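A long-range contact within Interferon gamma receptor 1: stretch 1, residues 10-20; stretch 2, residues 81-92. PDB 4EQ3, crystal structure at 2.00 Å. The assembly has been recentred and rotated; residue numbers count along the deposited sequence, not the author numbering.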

# COMPACT_ATOMS: atom_id res chain seq x y z
N ALA A 10 -33.54 13.22 11.28
CA ALA A 10 -34.15 11.92 11.07
C ALA A 10 -33.11 10.85 11.26
O ALA A 10 -32.49 10.81 12.29
CB ALA A 10 -34.71 11.84 9.74
N VAL A 11 -32.91 10.00 10.27
CA VAL A 11 -31.84 9.01 10.27
C VAL A 11 -30.73 9.59 9.43
O VAL A 11 -30.72 9.48 8.24
CB VAL A 11 -32.27 7.66 9.69
CG1 VAL A 11 -31.08 6.80 9.30
CG2 VAL A 11 -33.18 6.95 10.64
N PRO A 12 -29.83 10.24 10.12
CA PRO A 12 -28.74 10.97 9.51
C PRO A 12 -27.86 10.03 8.72
O PRO A 12 -27.94 8.87 8.93
CB PRO A 12 -28.02 11.53 10.72
CG PRO A 12 -28.27 10.58 11.76
CD PRO A 12 -29.64 10.09 11.57
N SER A 13 -27.06 10.58 7.83
CA SER A 13 -26.17 9.80 6.98
C SER A 13 -24.84 9.60 7.68
O SER A 13 -24.47 10.38 8.55
CB SER A 13 -25.94 10.51 5.65
OG SER A 13 -25.02 11.58 5.81
N PRO A 14 -24.11 8.55 7.30
CA PRO A 14 -22.77 8.36 7.87
C PRO A 14 -21.93 9.63 7.72
O PRO A 14 -22.28 10.57 6.97
CB PRO A 14 -22.19 7.23 7.02
CG PRO A 14 -23.38 6.47 6.54
CD PRO A 14 -24.44 7.51 6.31
N THR A 15 -20.81 9.67 8.43
CA THR A 15 -20.00 10.87 8.46
C THR A 15 -18.51 10.52 8.49
O THR A 15 -18.14 9.37 8.73
CB THR A 15 -20.36 11.74 9.68
OG1 THR A 15 -20.02 13.10 9.41
CG2 THR A 15 -19.65 11.25 10.91
N GLY A 16 -17.68 11.52 8.21
CA GLY A 16 -16.24 11.37 8.27
C GLY A 16 -15.70 10.26 7.39
O GLY A 16 -14.82 9.50 7.80
N THR A 17 -16.22 10.16 6.17
CA THR A 17 -15.79 9.11 5.27
C THR A 17 -14.30 9.25 5.00
O THR A 17 -13.79 10.37 4.87
CB THR A 17 -16.56 9.12 3.93
OG1 THR A 17 -16.23 10.31 3.19
CG2 THR A 17 -18.05 9.06 4.20
N SER A 18 -13.61 8.13 4.93
CA SER A 18 -12.19 8.14 4.64
C SER A 18 -11.75 6.84 3.98
O SER A 18 -11.98 5.74 4.52
CB SER A 18 -11.39 8.37 5.92
OG SER A 18 -10.00 8.33 5.64
N VAL A 19 -11.11 6.96 2.83
CA VAL A 19 -10.55 5.80 2.17
C VAL A 19 -9.05 5.79 2.47
O VAL A 19 -8.35 6.75 2.16
CB VAL A 19 -10.77 5.80 0.64
CG1 VAL A 19 -10.14 4.56 0.03
CG2 VAL A 19 -12.25 5.88 0.29
N LYS A 20 -8.59 4.73 3.12
CA LYS A 20 -7.18 4.57 3.45
C LYS A 20 -6.61 3.39 2.68
O LYS A 20 -7.09 2.27 2.83
CB LYS A 20 -7.02 4.33 4.95
CG LYS A 20 -7.62 5.41 5.79
CD LYS A 20 -6.85 6.71 5.63
CE LYS A 20 -5.50 6.63 6.31
NZ LYS A 20 -5.01 7.98 6.68
N TRP A 81 -15.41 5.81 -7.08
CA TRP A 81 -16.10 6.50 -6.02
C TRP A 81 -16.77 5.45 -5.14
O TRP A 81 -17.09 4.35 -5.61
CB TRP A 81 -17.13 7.49 -6.57
CG TRP A 81 -16.52 8.76 -7.07
CD1 TRP A 81 -16.40 9.94 -6.39
CD2 TRP A 81 -15.93 8.97 -8.35
NE1 TRP A 81 -15.77 10.87 -7.17
CE2 TRP A 81 -15.47 10.30 -8.38
CE3 TRP A 81 -15.73 8.16 -9.47
CZ2 TRP A 81 -14.84 10.85 -9.50
CZ3 TRP A 81 -15.12 8.71 -10.58
CH2 TRP A 81 -14.67 10.04 -10.59
N PHE A 82 -16.97 5.78 -3.87
CA PHE A 82 -17.69 4.88 -2.97
C PHE A 82 -18.72 5.68 -2.20
O PHE A 82 -18.60 6.90 -2.08
CB PHE A 82 -16.74 4.17 -1.99
CG PHE A 82 -15.54 3.56 -2.65
CD1 PHE A 82 -14.34 4.26 -2.71
CD2 PHE A 82 -15.60 2.29 -3.20
CE1 PHE A 82 -13.22 3.70 -3.31
CE2 PHE A 82 -14.50 1.73 -3.81
CZ PHE A 82 -13.30 2.44 -3.87
N ARG A 83 -19.76 5.01 -1.70
CA ARG A 83 -20.78 5.72 -0.93
C ARG A 83 -21.43 4.81 0.09
O ARG A 83 -21.46 3.59 -0.07
CB ARG A 83 -21.83 6.35 -1.86
CG ARG A 83 -22.77 5.36 -2.53
CD ARG A 83 -23.75 6.12 -3.45
NE ARG A 83 -24.70 5.26 -4.14
CZ ARG A 83 -25.62 5.72 -5.00
NH1 ARG A 83 -25.69 7.02 -5.25
NH2 ARG A 83 -26.46 4.89 -5.60
N ILE A 84 -21.95 5.40 1.16
CA ILE A 84 -22.51 4.61 2.23
C ILE A 84 -23.81 5.22 2.71
O ILE A 84 -23.90 6.42 2.89
CB ILE A 84 -21.57 4.56 3.45
CG1 ILE A 84 -20.12 4.29 3.01
CG2 ILE A 84 -22.07 3.51 4.46
CD1 ILE A 84 -19.16 5.39 3.40
N LYS A 85 -24.80 4.37 2.97
CA LYS A 85 -26.02 4.84 3.62
C LYS A 85 -26.21 4.07 4.91
O LYS A 85 -25.70 2.96 5.04
CB LYS A 85 -27.24 4.65 2.71
CG LYS A 85 -27.58 3.19 2.46
CD LYS A 85 -28.91 3.04 1.72
CE LYS A 85 -29.11 1.61 1.25
NZ LYS A 85 -30.42 1.40 0.57
N ALA A 86 -26.95 4.66 5.84
CA ALA A 86 -27.25 4.02 7.12
C ALA A 86 -28.68 3.51 7.19
O ALA A 86 -29.61 4.14 6.70
CB ALA A 86 -27.00 5.00 8.26
N ILE A 87 -28.85 2.35 7.83
CA ILE A 87 -30.17 1.80 8.08
C ILE A 87 -30.43 1.73 9.58
O ILE A 87 -29.66 1.11 10.32
CB ILE A 87 -30.33 0.41 7.48
CG1 ILE A 87 -29.91 0.42 6.01
CG2 ILE A 87 -31.77 -0.06 7.64
CD1 ILE A 87 -29.82 -0.96 5.39
N VAL A 88 -31.51 2.37 10.00
CA VAL A 88 -31.88 2.47 11.40
C VAL A 88 -33.33 2.03 11.56
O VAL A 88 -34.26 2.77 11.21
CB VAL A 88 -31.71 3.91 11.92
CG1 VAL A 88 -32.44 4.11 13.24
CG2 VAL A 88 -30.24 4.25 12.06
N GLY A 89 -33.53 0.83 12.07
CA GLY A 89 -34.87 0.26 12.12
C GLY A 89 -35.43 0.17 10.71
O GLY A 89 -34.80 -0.40 9.81
N SER A 90 -36.62 0.73 10.52
CA SER A 90 -37.30 0.71 9.23
C SER A 90 -36.98 1.96 8.42
O SER A 90 -37.63 2.25 7.42
CB SER A 90 -38.81 0.60 9.44
OG SER A 90 -39.25 1.47 10.47
N GLN A 91 -35.98 2.69 8.86
CA GLN A 91 -35.63 3.92 8.20
C GLN A 91 -34.23 3.84 7.57
O GLN A 91 -33.38 3.15 8.06
CB GLN A 91 -35.85 5.10 9.13
CG GLN A 91 -37.33 5.60 9.16
CD GLN A 91 -37.53 6.78 10.08
OE1 GLN A 91 -37.33 7.94 9.70
NE2 GLN A 91 -37.94 6.51 11.30
N GLN A 92 -34.04 4.55 6.46
CA GLN A 92 -32.77 4.63 5.75
C GLN A 92 -32.32 6.08 5.63
O GLN A 92 -33.16 6.99 5.55
CB GLN A 92 -32.89 4.06 4.35
CG GLN A 92 -33.07 2.57 4.27
CD GLN A 92 -32.91 2.07 2.85
OE1 GLN A 92 -32.58 2.84 1.95
NE2 GLN A 92 -33.13 0.77 2.64

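No hydrogen bond joins the two stretches; the contact is made by apolar packing, and it buries 465 Å² in total. Along strand 81-88 the side chains alternate. Phe82, Ile84, Ala86 and Val88 point their CA-to-CB bonds toward stretch 1, while Trp81, Arg83, Lys85 and Ile87 point away.

Phe82 comes first. Its buried ring meets Val19 obliquely, with Phe82 CD1 4.0 Å from Val19 CG2. Val19 is in the t rotamer and its CA-to-CB bond points toward stretch 2.

Ile84 is next and touches two residues. Ile84 CD1 lies 3.9 Å from Thr17 CG2, so the threonine contributes its methyl group here. Ile84 CG2 lies 3.8 Å from Pro14 CG. The proline ring also sits against the strand backbone, with Pro14 CD 3.6 Å from Ile84 O. Proline has no amide hydrogen to offer, and its compact ring suits this apolar, buried place.

The CA-to-CB bond of Lys85 points away from stretch 1. Lys85 NZ donates a hydrogen bond to Gln92 OE1 (2.9 Å), a link within stretch 2 that ties the two strands of the hairpin together.

Ala86 is small and buried. Ala86 CB packs 4.1 Å from Pro14 CD and 4.0 Å from Pro12 O.

Val88 meets Val11, the residue most covered in this contact, at 3.6 Å from Val88 CB to Val11 CG2. A type II' turn follows, from Val88 to Gln91. Gly89 takes a positive phi of 59°, which favours glycine. The turn is closed by Val88 N to Gln91 O (2.8 Å) and Gln91 N to Val88 O (2.9 Å).

Gln91 then brings its CB to 3.6 Å from Val11 CG2. Finally, Gln92 offers its backbone: Val11 CG1 lies 3.9 Å from Gln92 C. Branched Val11 thus touches both strands of the hairpin.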